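PDB 6O38: acinetobacter secreted protease CpaA from Acinetobacter nosocomialis M2, which probably cleaves proteins as a secreted zinc metalloprotease and forms a complex with its type II secretion chaperone CpaB. Local coordinates for residues Thr351-Lys354 against Asn358-Phe361; Ser104-Ile109 against Asp153-Asn158; Leu36-Asn41 against Asn89-Gln94. One frame throughout, in Å; residues are numbered along the deposited sequence.

Overall arrangement
Followed from the N terminus, the chain closes three loops in series, none nested in or crossing another. Interaction 3 comes first, bringing residues 89-94 back to residues 36-41 and joining strand 35-37 and what follows it to strand 90-98, within the first StcE-type beta-sandwich domain. The next strand, 106-108, opens interaction 2, which residues 153-158 close across strand 129-131, bridging strands of one small sheet; its nearest atoms lie about 15 Å from those of interaction 3. Interaction 1 closes a three-residue turn between strands 350-353 and 358-364 of a separate StcE-type domain. Its centre lies about 52 Å from that of interaction 3 and about 55 Å from that of interaction 2.

Interaction 1 (Thr351-Lys354 against Asn358-Phe361); sequences TAIK and NRRF
The aliphatic part of Arg-359 lies alongside the tip of Ile-353, with CG of Arg-359 3.9 Å from CD1 of Ile-353, and the two side chains run in opposing senses where they pass. From this apolar start the arginine turns toward the other strand. Its CG sits anti to the carbonyl carbon, and bends at chi2 (-85°) and again at chi3 fold the chain so that the guanidinium reaches back to residues 351-352. There NH2 of Arg-359 donates to OG1 of Thr-351 over 2.7 Å. The bond is almost straight, at 176°, and the oxygen lies in the guanidinium plane, so the hydroxyl meets the group at its edge. NH1 lies near the carbonyl O of Ala-352, but a bond there is weak and doubtful; a long, weak ion pair joins the same nitrogen to Glu-357 in the connecting turn. Glu-357 also accepts from the backbone N of Lys-354.

The threonine presents two branches to the facing strand. While OG1 meets the arginine, methyl CG2 of Thr-351 approaches CE2 of Phe-361 at 4.1 Å.

Segments 351-353 and 358-361 run at 139° to each other with their axes 8.5 Å apart, and they bond to different neighbours: Thr-351 and Ile-353 to strand 341-344, Arg-359 and Phe-361 to strand 330-335. The short turn therefore passes from one layer of a beta-sandwich to the other, consistent with the StcE-type domain. Between the layers sits a cation with its methylenes on hydrocarbon, one N-H pointing squarely at a neutral hydroxyl and another only loosely placed near a carbonyl, the nearby glutamate probably offsetting part of the charge.

Interaction 2 (Ser104-Ile109 against Asp153-Asn158); sequences SNYELI and DIDKTN
The backbones of Tyr-106 and Asp-155 stay well apart, their CA atoms 8.7 Å from each other, because strand 129-131 lies between strands 106-108 and 152-154. The contact is consequently made by two side chains that reach across this middle strand, both of them also resting on Ala-131.

Tyr-106 extends its ring with CG anti to the backbone N (chi1 -176°), which carries the phenol over the neighbouring strand. The carboxylate of Asp-155 comes to the edge of that ring, near its plane, with OD2 of Asp-155 3.1 Å from CE2 of Tyr-106. The two flat groups are steeply turned, 78° apart. The same OD2 takes a weak hydrogen bond from OH of Tyr-106, at 3.4 Å, so the phenol is loosely held.

The other carboxylate oxygen is engaged within its own segment. OD1 of Asp-155 accepts from the backbone N of Thr-157 at 2.8 Å, the N-H pointing nearly straight at 165°, and from the hydroxyl OG1 of Thr-157 at 2.9 Å. Two donors thus fix the rotation of the carboxylate and leave OD2 turned to the tyrosine.

The local motif is an Asx turn at Asp-155, and the larger setting is a run of three parallel strands, 106-108, 129-131 and 152-154, bridged at the protein surface within a layer of a beta-sandwich.

Interaction 3 (Leu36-Asn41 against Asn89-Gln94); sequences LSLPTN and NKWIAQ
Leu-38 is the first residue of its segment to meet Trp-91. Its CD1 methyl sits over one face of the indole, 4.0 Å from the centroid of the five-membered ring in a CH-pi contact, 27° off the ring normal. CG of Trp-91 is the ring atom nearest to it, at 3.6 Å from CD1 of Leu-38, and CB of Leu-38 reaches over the NE1 side of the same ring. With CG of Trp-91 anti to the carbonyl carbon (chi1 -72°), the indole is turned toward residues 38-39.

Pro-39 follows and uses two parts of itself. Its carbonyl O accepts from NE1 of Trp-91 at 2.8 Å, and the N-H points straight at it (177°). The oxygen lies in the indole plane and the nitrogen in the carbonyl plane. The side chain of Pro-39 runs at about a right angle to that of Trp-91, CG of Pro-39 lying 3.9 Å from CZ2 of Trp-91.

Ile-48 touches all three residues, and Phe-84 meets the indole edge-to-face. By holding the residues that continue from strand 35-37, Trp-91 joins the two sheets of this sandwich domain. Chemically, the indole is buried as hydrocarbon, while its one polar group is satisfied by a backbone carbonyl that also fixes the rotation of the ring.

Interaction 1 (Thr351-Lys354 against Asn358-Phe361)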
loop_
_atom_site.group_PDB
_atom_site.type_symbol
_atom_site.label_atom_id
_atom_site.label_comp_id
_atom_site.label_asym_id
_atom_site.label_seq_id
_atom_site.Cartn_x
_atom_site.Cartn_y
_atom_site.Cartn_z
ATOM N N THR A 351 21.204 -24.748 7.622
ATOM C CA THR A 351 19.900 -25.145 7.119
ATOM C C THR A 351 19.909 -25.024 5.600
ATOM O O THR A 351 20.920 -24.660 4.994
ATOM C CB THR A 351 18.801 -24.293 7.762
ATOM O OG1 THR A 351 17.527 -24.627 7.195
ATOM C CG2 THR A 351 19.099 -22.813 7.562
ATOM N N ALA A 352 18.772 -25.338 4.983
ATOM C CA ALA A 352 18.647 -25.311 3.533
ATOM C C ALA A 352 17.359 -24.609 3.127
ATOM O O ALA A 352 16.364 -24.627 3.858
ATOM C CB ALA A 352 18.671 -26.729 2.944
ATOM N N ILE A 353 17.388 -23.992 1.947
ATOM C CA ILE A 353 16.207 -23.406 1.324
ATOM C C ILE A 353 15.912 -24.181 0.047
ATOM O O ILE A 353 16.827 -24.496 -0.725
ATOM C CB ILE A 353 16.394 -21.904 1.042
ATOM C CG1 ILE A 353 15.161 -21.336 0.334
ATOM C CG2 ILE A 353 17.658 -21.650 0.231
ATOM C CD1 ILE A 353 15.111 -19.829 0.315
ATOM N N LYS A 354 14.641 -24.503 -0.165
ATOM C CA LYS A 354 14.206 -25.331 -1.280
ATOM C C LYS A 354 13.452 -24.496 -2.311
ATOM O O LYS A 354 13.171 -23.313 -2.105
ATOM C CB LYS A 354 13.346 -26.489 -0.764
ATOM C CG LYS A 354 14.102 -27.405 0.188
ATOM C CD LYS A 354 13.241 -28.542 0.706
ATOM C CE LYS A 354 12.331 -28.065 1.827
ATOM N NZ LYS A 354 11.625 -29.196 2.493
ATOM N N ASN A 358 10.307 -19.230 0.747
ATOM C CA ASN A 358 10.747 -17.947 1.275
ATOM C C ASN A 358 11.270 -18.160 2.687
ATOM O O ASN A 358 10.624 -18.834 3.497
ATOM C CB ASN A 358 9.604 -16.928 1.281
ATOM C CG ASN A 358 9.246 -16.439 -0.107
ATOM O OD1 ASN A 358 9.654 -15.352 -0.517
ATOM N ND2 ASN A 358 8.476 -17.237 -0.838
ATOM N N ARG A 359 12.441 -17.598 2.980
ATOM C CA ARG A 359 13.063 -17.796 4.280
ATOM C C ARG A 359 13.623 -16.478 4.784
ATOM O O ARG A 359 14.352 -15.793 4.060
ATOM C CB ARG A 359 14.181 -18.843 4.214
ATOM C CG ARG A 359 13.695 -20.245 3.908
ATOM C CD ARG A 359 13.255 -20.951 5.173
ATOM N NE ARG A 359 14.363 -21.184 6.092
ATOM C CZ ARG A 359 15.068 -22.306 6.142
ATOM N NH1 ARG A 359 14.788 -23.308 5.320
ATOM N NH2 ARG A 359 16.052 -22.426 7.016
ATOM N N ARG A 360 13.279 -16.126 6.020
ATOM C CA ARG A 360 13.750 -14.901 6.647
ATOM C C ARG A 360 14.582 -15.240 7.874
ATOM O O ARG A 360 14.239 -16.145 8.641
ATOM C CB ARG A 360 12.586 -13.978 7.040
ATOM C CG ARG A 360 13.039 -12.654 7.649
ATOM C CD ARG A 360 11.903 -11.651 7.777
ATOM N NE ARG A 360 10.984 -11.988 8.858
ATOM C CZ ARG A 360 9.780 -12.521 8.675
ATOM N NH1 ARG A 360 9.347 -12.775 7.447
ATOM N NH2 ARG A 360 9.010 -12.799 9.717
ATOM N N PHE A 361 15.681 -14.511 8.047
ATOM C CA PHE A 361 16.550 -14.653 9.204
ATOM C C PHE A 361 16.745 -13.285 9.838
ATOM O O PHE A 361 16.763 -12.262 9.148
ATOM C CB PHE A 361 17.908 -15.261 8.819
ATOM C CG PHE A 361 17.802 -16.576 8.095
ATOM C CD1 PHE A 361 17.679 -16.617 6.714
ATOM C CD2 PHE A 361 17.824 -17.771 8.794
ATOM C CE1 PHE A 361 17.582 -17.825 6.047
ATOM C CE2 PHE A 361 17.726 -18.982 8.133
ATOM C CZ PHE A 361 17.606 -19.008 6.758
#

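Interaction 2 (Ser104-Ile109 against Asp153-Asn158)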
loop_
_atom_site.group_PDB
_atom_site.type_symbol
_atom_site.label_atom_id
_atom_site.label_comp_id
_atom_site.label_asym_id
_atom_site.label_seq_id
_atom_site.Cartn_x
_atom_site.Cartn_y
_atom_site.Cartn_z
ATOM N N SER A 104 -6.333 38.012 18.998
ATOM C CA SER A 104 -6.278 37.451 20.341
ATOM C C SER A 104 -5.508 36.131 20.336
ATOM O O SER A 104 -4.848 35.764 19.360
ATOM C CB SER A 104 -7.691 37.280 20.892
ATOM O OG SER A 104 -8.346 36.187 20.270
ATOM N N ASN A 105 -5.592 35.399 21.448
ATOM C CA ASN A 105 -4.835 34.168 21.629
ATOM C C ASN A 105 -5.553 32.928 21.115
ATOM O O ASN A 105 -4.898 31.907 20.877
ATOM C CB ASN A 105 -4.499 33.971 23.111
ATOM C CG ASN A 105 -3.205 34.652 23.511
ATOM O OD1 ASN A 105 -2.231 34.656 22.757
ATOM N ND2 ASN A 105 -3.188 35.236 24.704
ATOM N N TYR A 106 -6.871 32.984 20.941
ATOM C CA TYR A 106 -7.630 31.817 20.511
ATOM C C TYR A 106 -8.817 32.278 19.681
ATOM O O TYR A 106 -9.552 33.178 20.096
ATOM C CB TYR A 106 -8.104 31.000 21.720
ATOM C CG TYR A 106 -8.829 29.718 21.371
ATOM C CD1 TYR A 106 -10.201 29.706 21.160
ATOM C CD2 TYR A 106 -8.141 28.517 21.265
ATOM C CE1 TYR A 106 -10.868 28.536 20.845
ATOM C CE2 TYR A 106 -8.798 27.342 20.952
ATOM C CZ TYR A 106 -10.161 27.357 20.743
ATOM O OH TYR A 106 -10.819 26.189 20.432
ATOM N N GLU A 107 -8.995 31.663 18.514
ATOM C CA GLU A 107 -10.104 32.011 17.634
ATOM C C GLU A 107 -10.578 30.768 16.899
ATOM O O GLU A 107 -9.778 30.078 16.260
ATOM C CB GLU A 107 -9.697 33.095 16.631
ATOM C CG GLU A 107 -10.811 33.492 15.676
ATOM C CD GLU A 107 -10.537 34.808 14.976
ATOM O OE1 GLU A 107 -9.523 35.457 15.306
ATOM O OE2 GLU A 107 -11.336 35.191 14.096
ATOM N N LEU A 108 -11.874 30.486 16.998
ATOM C CA LEU A 108 -12.484 29.430 16.205
ATOM C C LEU A 108 -12.737 29.917 14.783
ATOM O O LEU A 108 -13.232 31.027 14.572
ATOM C CB LEU A 108 -13.796 28.972 16.838
ATOM C CG LEU A 108 -14.498 27.811 16.132
ATOM C CD1 LEU A 108 -13.591 26.595 16.052
ATOM C CD2 LEU A 108 -15.790 27.468 16.832
ATOM N N ILE A 109 -12.392 29.079 13.816
ATOM C CA ILE A 109 -12.506 29.432 12.396
ATOM C C ILE A 109 -13.878 28.986 11.913
ATOM O O ILE A 109 -14.203 27.791 12.022
ATOM C CB ILE A 109 -11.391 28.782 11.571
ATOM C CG1 ILE A 109 -10.035 29.392 11.926
ATOM C CG2 ILE A 109 -11.675 28.936 10.084
ATOM C CD1 ILE A 109 -9.990 30.900 11.793
ATOM N N ASP A 153 -0.323 28.449 15.609
ATOM C CA ASP A 153 -0.503 27.005 15.620
ATOM C C ASP A 153 -1.990 26.673 15.611
ATOM O O ASP A 153 -2.848 27.545 15.767
ATOM C CB ASP A 153 0.199 26.362 16.823
ATOM C CG ASP A 153 -0.126 27.052 18.134
ATOM O OD1 ASP A 153 -1.097 27.835 18.181
ATOM O OD2 ASP A 153 0.597 26.810 19.124
ATOM N N ILE A 154 -2.279 25.387 15.424
ATOM C CA ILE A 154 -3.641 24.872 15.328
ATOM C C ILE A 154 -3.979 24.143 16.620
ATOM O O ILE A 154 -3.161 23.372 17.136
ATOM C CB ILE A 154 -3.798 23.937 14.115
ATOM C CG1 ILE A 154 -3.436 24.671 12.824
ATOM C CG2 ILE A 154 -5.215 23.387 14.038
ATOM C CD1 ILE A 154 -3.413 23.780 11.601
ATOM N N ASP A 155 -5.176 24.397 17.148
ATOM C CA ASP A 155 -5.660 23.645 18.299
ATOM C C ASP A 155 -5.717 22.162 17.958
ATOM O O ASP A 155 -6.189 21.769 16.888
ATOM C CB ASP A 155 -7.039 24.157 18.727
ATOM C CG ASP A 155 -7.495 23.584 20.066
ATOM O OD1 ASP A 155 -7.349 22.365 20.295
ATOM O OD2 ASP A 155 -8.003 24.362 20.898
ATOM N N LYS A 156 -5.239 21.335 18.885
ATOM C CA LYS A 156 -5.022 19.916 18.640
ATOM C C LYS A 156 -6.154 19.035 19.153
ATOM O O LYS A 156 -6.077 17.812 19.004
ATOM C CB LYS A 156 -3.699 19.478 19.277
ATOM C CG LYS A 156 -2.527 20.382 18.926
ATOM C CD LYS A 156 -1.201 19.745 19.302
ATOM C CE LYS A 156 -0.125 20.795 19.518
ATOM N NZ LYS A 156 1.128 20.194 20.057
ATOM N N THR A 157 -7.191 19.622 19.756
ATOM C CA THR A 157 -8.244 18.825 20.384
ATOM C C THR A 157 -8.916 17.895 19.380
ATOM O O THR A 157 -9.053 16.691 19.628
ATOM C CB THR A 157 -9.278 19.742 21.041
ATOM O OG1 THR A 157 -8.651 20.502 22.081
ATOM C CG2 THR A 157 -10.413 18.921 21.634
ATOM N N ASN A 158 -9.338 18.432 18.236
ATOM C CA ASN A 158 -10.061 17.658 17.236
ATOM C C ASN A 158 -9.161 17.173 16.105
ATOM O O ASN A 158 -9.661 16.819 15.032
ATOM C CB ASN A 158 -11.228 18.474 16.676
ATOM C CG ASN A 158 -10.789 19.808 16.098
ATOM O OD1 ASN A 158 -9.601 20.125 16.061
ATOM N ND2 ASN A 158 -11.754 20.597 15.642
#

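Interaction 3 (Leu36-Asn41 against Asn89-Gln94)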
loop_
_atom_site.group_PDB
_atom_site.type_symbol
_atom_site.label_atom_id
_atom_site.label_comp_id
_atom_site.label_asym_id
_atom_site.label_seq_id
_atom_site.Cartn_x
_atom_site.Cartn_y
_atom_site.Cartn_z
ATOM N N LEU A 36 -13.409 13.994 -14.625
ATOM C CA LEU A 36 -13.206 15.278 -15.276
ATOM C C LEU A 36 -11.724 15.630 -15.273
ATOM O O LEU A 36 -10.947 15.136 -14.451
ATOM C CB LEU A 36 -14.004 16.394 -14.585
ATOM C CG LEU A 36 -15.528 16.443 -14.745
ATOM C CD1 LEU A 36 -16.221 15.346 -13.948
ATOM C CD2 LEU A 36 -16.056 17.810 -14.338
ATOM N N SER A 37 -11.339 16.499 -16.205
ATOM C CA SER A 37 -9.957 16.944 -16.306
ATOM C C SER A 37 -9.918 18.313 -16.966
ATOM O O SER A 37 -10.787 18.657 -17.771
ATOM C CB SER A 37 -9.098 15.951 -17.097
ATOM O OG SER A 37 -9.532 15.862 -18.443
ATOM N N LEU A 38 -8.892 19.095 -16.610
ATOM C CA LEU A 38 -8.640 20.416 -17.161
ATOM C C LEU A 38 -7.679 20.324 -18.345
ATOM O O LEU A 38 -6.823 19.434 -18.391
ATOM C CB LEU A 38 -8.056 21.335 -16.092
ATOM C CG LEU A 38 -8.945 21.585 -14.871
ATOM C CD1 LEU A 38 -8.231 22.458 -13.852
ATOM C CD2 LEU A 38 -10.267 22.214 -15.287
ATOM N N PRO A 39 -7.799 21.224 -19.320
ATOM C CA PRO A 39 -6.945 21.130 -20.509
ATOM C C PRO A 39 -5.519 21.571 -20.216
ATOM O O PRO A 39 -5.281 22.506 -19.449
ATOM C CB PRO A 39 -7.626 22.071 -21.507
ATOM C CG PRO A 39 -8.299 23.084 -20.645
ATOM C CD PRO A 39 -8.748 22.347 -19.409
ATOM N N THR A 40 -4.565 20.878 -20.841
ATOM C CA THR A 40 -3.160 21.247 -20.700
ATOM C C THR A 40 -2.833 22.491 -21.517
ATOM O O THR A 40 -2.178 23.416 -21.022
ATOM C CB THR A 40 -2.262 20.078 -21.114
ATOM O OG1 THR A 40 -2.793 19.460 -22.292
ATOM C CG2 THR A 40 -2.176 19.050 -19.996
ATOM N N ASN A 41 -3.279 22.529 -22.770
ATOM C CA ASN A 41 -3.097 23.714 -23.595
ATOM C C ASN A 41 -4.068 24.801 -23.152
ATOM O O ASN A 41 -5.275 24.563 -23.055
ATOM C CB ASN A 41 -3.317 23.368 -25.068
ATOM C CG ASN A 41 -2.248 23.951 -25.972
ATOM O OD1 ASN A 41 -1.176 24.345 -25.513
ATOM N ND2 ASN A 41 -2.535 24.004 -27.269
ATOM N N ASN A 89 2.632 26.968 -15.770
ATOM C CA ASN A 89 2.051 25.924 -16.618
ATOM C C ASN A 89 1.089 25.037 -15.829
ATOM O O ASN A 89 1.041 23.819 -16.015
ATOM C CB ASN A 89 3.142 25.086 -17.290
ATOM C CG ASN A 89 2.651 24.384 -18.542
ATOM O OD1 ASN A 89 1.668 24.800 -19.156
ATOM N ND2 ASN A 89 3.336 23.313 -18.928
ATOM N N LYS A 90 0.313 25.654 -14.940
ATOM C CA LYS A 90 -0.634 24.935 -14.101
ATOM C C LYS A 90 -1.877 25.786 -13.891
ATOM O O LYS A 90 -1.843 27.013 -14.008
ATOM C CB LYS A 90 -0.020 24.560 -12.744
ATOM C CG LYS A 90 1.034 23.465 -12.808
ATOM C CD LYS A 90 1.699 23.250 -11.457
ATOM C CE LYS A 90 2.482 24.479 -11.023
ATOM N NZ LYS A 90 3.282 24.225 -9.792
ATOM N N TRP A 91 -2.984 25.114 -13.580
ATOM C CA TRP A 91 -4.228 25.784 -13.223
ATOM C C TRP A 91 -4.213 26.095 -11.731
ATOM O O TRP A 91 -4.188 25.179 -10.902
ATOM C CB TRP A 91 -5.437 24.918 -13.577
ATOM C CG TRP A 91 -5.719 24.819 -15.047
ATOM C CD1 TRP A 91 -5.266 23.862 -15.907
ATOM C CD2 TRP A 91 -6.528 25.708 -15.827
ATOM N NE1 TRP A 91 -5.740 24.101 -17.174
ATOM C CE2 TRP A 91 -6.518 25.229 -17.152
ATOM C CE3 TRP A 91 -7.260 26.863 -15.533
ATOM C CZ2 TRP A 91 -7.208 25.865 -18.181
ATOM C CZ3 TRP A 91 -7.944 27.493 -16.557
ATOM C CH2 TRP A 91 -7.912 26.994 -17.865
ATOM N N ILE A 92 -4.228 27.380 -11.392
ATOM C CA ILE A 92 -4.214 27.817 -10.000
ATOM C C ILE A 92 -5.642 27.829 -9.474
ATOM O O ILE A 92 -6.534 28.434 -10.081
ATOM C CB ILE A 92 -3.562 29.203 -9.865
ATOM C CG1 ILE A 92 -2.133 29.174 -10.409
ATOM C CG2 ILE A 92 -3.573 29.657 -8.413
ATOM C CD1 ILE A 92 -1.403 30.493 -10.278
ATOM N N ALA A 93 -5.860 27.163 -8.343
ATOM C CA ALA A 93 -7.193 27.060 -7.768
ATOM C C ALA A 93 -7.544 28.317 -6.983
ATOM O O ALA A 93 -6.692 28.912 -6.316
ATOM C CB ALA A 93 -7.289 25.834 -6.861
ATOM N N GLN A 94 -8.811 28.715 -7.064
ATOM C CA GLN A 94 -9.342 29.876 -6.352
ATOM C C GLN A 94 -10.330 29.359 -5.308
ATOM O O GLN A 94 -11.528 29.241 -5.571
ATOM C CB GLN A 94 -10.004 30.857 -7.317
ATOM C CG GLN A 94 -9.174 31.171 -8.555
ATOM C CD GLN A 94 -7.936 31.987 -8.239
ATOM O OE1 GLN A 94 -7.951 32.842 -7.354
ATOM N NE2 GLN A 94 -6.855 31.725 -8.964
#